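PDB 4HSP: hypothetical protein from Pseudomonas aeruginosa, which is of unknown function but belongs to the DUF3299 family, whose wider clan groups OB-type beta-barrel proteins. Local coordinates for residues A46-A51 / A133-Q138. Residues are numbered along the deposited sequence; the frame is centred on the assembly and turned at random.
Sequences APVVKA and AGYRMQ. With EDO (1,2-ethanediol), chain J.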
ATOM      1  N   ALA A  46      20.690  23.443   0.617  1.00 49.38           N
ATOM      2  CA  ALA A  46      21.798  22.792  -0.061  1.00 46.78           C
ATOM      3  C   ALA A  46      22.110  23.494  -1.393  1.00 53.02           C
ATOM      4  O   ALA A  46      21.171  23.989  -2.035  1.00 53.66           O
ATOM      5  CB  ALA A  46      21.447  21.339  -0.284  1.00 45.18           C
ATOM      6  N   PRO A  47      23.410  23.608  -1.806  1.00 48.74           N
ATOM      7  CA  PRO A  47      23.731  24.274  -3.099  1.00 48.42           C
ATOM      8  C   PRO A  47      23.015  23.638  -4.312  1.00 52.29           C
ATOM      9  O   PRO A  47      22.815  22.423  -4.360  1.00 50.79           O
ATOM     10  CB  PRO A  47      25.247  24.113  -3.211  1.00 49.78           C
ATOM     11  CG  PRO A  47      25.715  23.905  -1.814  1.00 54.40           C
ATOM     12  CD  PRO A  47      24.637  23.117  -1.145  1.00 49.21           C
ATOM     13  N   VAL A  48      22.593  24.475  -5.274  1.00 50.63           N
ATOM     14  CA  VAL A  48      21.851  24.059  -6.477  1.00 50.44           C
ATOM     15  C   VAL A  48      22.655  24.325  -7.776  1.00 56.37           C
ATOM     16  O   VAL A  48      23.544  25.188  -7.787  1.00 57.09           O
ATOM     17  CB  VAL A  48      20.446  24.735  -6.546  1.00 54.85           C
ATOM     18  CG1 VAL A  48      19.555  24.283  -5.396  1.00 52.56           C
ATOM     19  CG2 VAL A  48      20.542  26.266  -6.612  1.00 56.55           C
ATOM     20  N   VAL A  49      22.339  23.561  -8.854  1.00 52.67           N
ATOM     21  CA  VAL A  49      22.949  23.683 -10.190  1.00 52.64           C
ATOM     22  C   VAL A  49      22.123  24.699 -10.959  1.00 59.30           C
ATOM     23  O   VAL A  49      21.058  24.361 -11.485  1.00 58.68           O
ATOM     24  CB  VAL A  49      23.061  22.324 -10.935  1.00 54.76           C
ATOM     25  CG1 VAL A  49      23.741  22.480 -12.291  1.00 55.05           C
ATOM     26  CG2 VAL A  49      23.790  21.290 -10.083  1.00 53.25           C
ATOM     27  N   LYS A  50      22.610  25.954 -11.000  1.00 58.41           N
ATOM     28  CA  LYS A  50      21.936  27.078 -11.644  1.00 61.02           C
ATOM     29  C   LYS A  50      21.791  26.921 -13.174  1.00 63.86           C
ATOM     30  O   LYS A  50      20.902  27.551 -13.749  1.00 64.01           O
ATOM     31  CB  LYS A  50      22.682  28.387 -11.334  1.00 67.66           C
ATOM     32  CG  LYS A  50      22.611  28.831  -9.865  1.00 90.87           C
ATOM     33  CD  LYS A  50      23.437  30.109  -9.687  1.00110.59           C
ATOM     34  CE  LYS A  50      23.543  30.600  -8.262  1.00121.89           C
ATOM     35  NZ  LYS A  50      24.341  31.856  -8.188  1.00131.47           N
ATOM     36  N   ALA A  51      22.628  26.079 -13.830  1.00 58.91           N
ATOM     37  CA  ALA A  51      22.569  25.862 -15.291  1.00 58.98           C
ATOM     38  C   ALA A  51      21.345  25.030 -15.714  1.00 63.85           C
ATOM     39  O   ALA A  51      21.098  24.840 -16.908  1.00 65.80           O
ATOM     40  CB  ALA A  51      23.846  25.186 -15.779  1.00 58.66           C
ATOM     41  N   ALA A 133      12.750  22.645  -0.882  1.00 50.32           N
ATOM     42  CA  ALA A 133      13.289  22.202  -2.167  1.00 48.29           C
ATOM     43  C   ALA A 133      13.992  23.372  -2.839  1.00 53.76           C
ATOM     44  O   ALA A 133      13.600  24.522  -2.624  1.00 56.71           O
ATOM     45  CB  ALA A 133      12.178  21.650  -3.053  1.00 48.65           C
ATOM     46  N   GLY A 134      15.046  23.076  -3.601  1.00 48.16           N
ATOM     47  CA  GLY A 134      15.829  24.057  -4.344  1.00 47.35           C
ATOM     48  C   GLY A 134      15.432  24.111  -5.803  1.00 51.33           C
ATOM     49  O   GLY A 134      15.881  24.998  -6.533  1.00 52.22           O
ATOM     50  N   TYR A 135      14.536  23.188  -6.209  1.00 47.96           N
ATOM     51  CA  TYR A 135      14.038  23.015  -7.569  1.00 49.23           C
ATOM     52  C   TYR A 135      12.529  22.937  -7.632  1.00 54.27           C
ATOM     53  O   TYR A 135      11.885  22.451  -6.701  1.00 54.16           O
ATOM     54  CB  TYR A 135      14.623  21.735  -8.200  1.00 49.51           C
ATOM     55  CG  TYR A 135      16.135  21.700  -8.196  1.00 50.31           C
ATOM     56  CD1 TYR A 135      16.876  22.528  -9.036  1.00 52.72           C
ATOM     57  CD2 TYR A 135      16.832  20.881  -7.304  1.00 49.45           C
ATOM     58  CE1 TYR A 135      18.272  22.508  -9.030  1.00 51.16           C
ATOM     59  CE2 TYR A 135      18.230  20.859  -7.287  1.00 49.95           C
ATOM     60  CZ  TYR A 135      18.944  21.670  -8.158  1.00 52.27           C
ATOM     61  OH  TYR A 135      20.316  21.655  -8.165  1.00 51.68           O
ATOM     62  N   ARG A 136      11.972  23.399  -8.764  1.00 51.90           N
ATOM     63  CA  ARG A 136      10.546  23.364  -9.071  1.00 53.01           C
ATOM     64  C   ARG A 136      10.332  22.814 -10.488  1.00 60.73           C
ATOM     65  O   ARG A 136      11.205  22.924 -11.357  1.00 59.18           O
ATOM     66  CB  ARG A 136       9.892  24.757  -8.934  1.00 53.45           C
ATOM     67  CG  ARG A 136       9.850  25.340  -7.539  1.00 59.63           C
ATOM     68  CD  ARG A 136       9.302  26.735  -7.590  1.00 70.43           C
ATOM     69  NE  ARG A 136       7.877  26.766  -7.263  1.00 90.02           N
ATOM     70  CZ  ARG A 136       7.354  27.453  -6.252  1.00110.33           C
ATOM     71  NH1 ARG A 136       8.133  28.193  -5.468  1.00 92.70           N
ATOM     72  NH2 ARG A 136       6.048  27.413  -6.023  1.00107.13           N
HETATM   73  N   MSE A 137       9.156  22.245 -10.717  1.00 61.54           N
HETATM   74  CA  MSE A 137       8.773  21.693 -12.008  1.00 63.85           C
HETATM   75  C   MSE A 137       7.265  21.831 -12.231  1.00 68.79           C
HETATM   76  O   MSE A 137       6.451  21.562 -11.343  1.00 69.24           O
HETATM   77  CB  MSE A 137       9.204  20.227 -12.090  1.00 65.81           C
HETATM   78  CG  MSE A 137       9.022  19.558 -13.433  1.00 76.78           C
HETATM   79 SE   MSE A 137      10.320  18.083 -13.557  0.75 87.27          SE
HETATM   80  CE  MSE A 137      11.192  18.703 -15.039  1.00 85.28           C
ATOM     81  N   GLN A 138       6.915  22.293 -13.419  1.00 65.57           N
ATOM     82  CA  GLN A 138       5.558  22.373 -13.911  1.00 66.44           C
ATOM     83  C   GLN A 138       5.483  21.208 -14.868  1.00 69.25           C
ATOM     84  O   GLN A 138       6.028  21.274 -15.971  1.00 70.64           O
ATOM     85  CB  GLN A 138       5.286  23.744 -14.555  1.00 69.69           C
ATOM     86  CG  GLN A 138       3.838  23.954 -14.989  1.00 76.81           C
ATOM     87  CD  GLN A 138       2.849  23.916 -13.843  1.00 82.72           C
ATOM     88  OE1 GLN A 138       3.017  24.593 -12.823  1.00 72.58           O
ATOM     89  NE2 GLN A 138       1.783  23.131 -14.002  1.00 70.71           N
TER
HETATM   90  C1  EDO J 209       5.787  25.422  -9.553  1.00 92.35           C
HETATM   91  O1  EDO J 209       6.469  24.425  -8.775  1.00 91.98           O
HETATM   92  C2  EDO J 209       6.106  25.318 -11.077  1.00 91.57           C
HETATM   93  O2  EDO J 209       7.245  26.116 -11.400  1.00 90.54           O
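The phenol of Y135 reaches from the strand to the loop residues V48 and V49, an instance of a buried tyrosine tying an irregular chain segment to a sheet through its hydroxyl and its ring at once. The polar part is a single hydrogen bond: V49 N donates to Y135 OH at 2.9 Å, and the N-H points almost straight at the oxygen (169°), arriving at the ring edge close to the ring plane. A second hydrogen bond joins the same hydroxyl to the carbonyl oxygen of L11, so two backbone groups from different parts of the chain grip one oxygen and hold the hydroxyl end of the side chain in place.

The strand concerned belongs to 132-144, part of the mixed sheet and consistent with the OB clan of this family, while 46-51 lies in the long loop between helix 26-34 and strand 55-68. The tyrosine links that loop to the N-terminal part of 132-144, and its ring also meets that of F121, from strand 120-122, with the planes at about 30°.

Apolar contact comes from V48, whose side chain lies against the hydroxyl end of the ring. Its CG1 makes an off-centre CH-pi contact, 4.3 Å from the ring centroid of Y135, and its CB stands 3.8 Å from Y135 CZ. With CG1 anti to the carbonyl carbon of V48 (chi1 -65°), this methyl also packs on the backbone of G134, 3.9 Å from its CA.

Further along the strand, R136 NE donates to O1 of a 1,2-ethanediol, probably from the crystallisation liquor, at 3.1 Å.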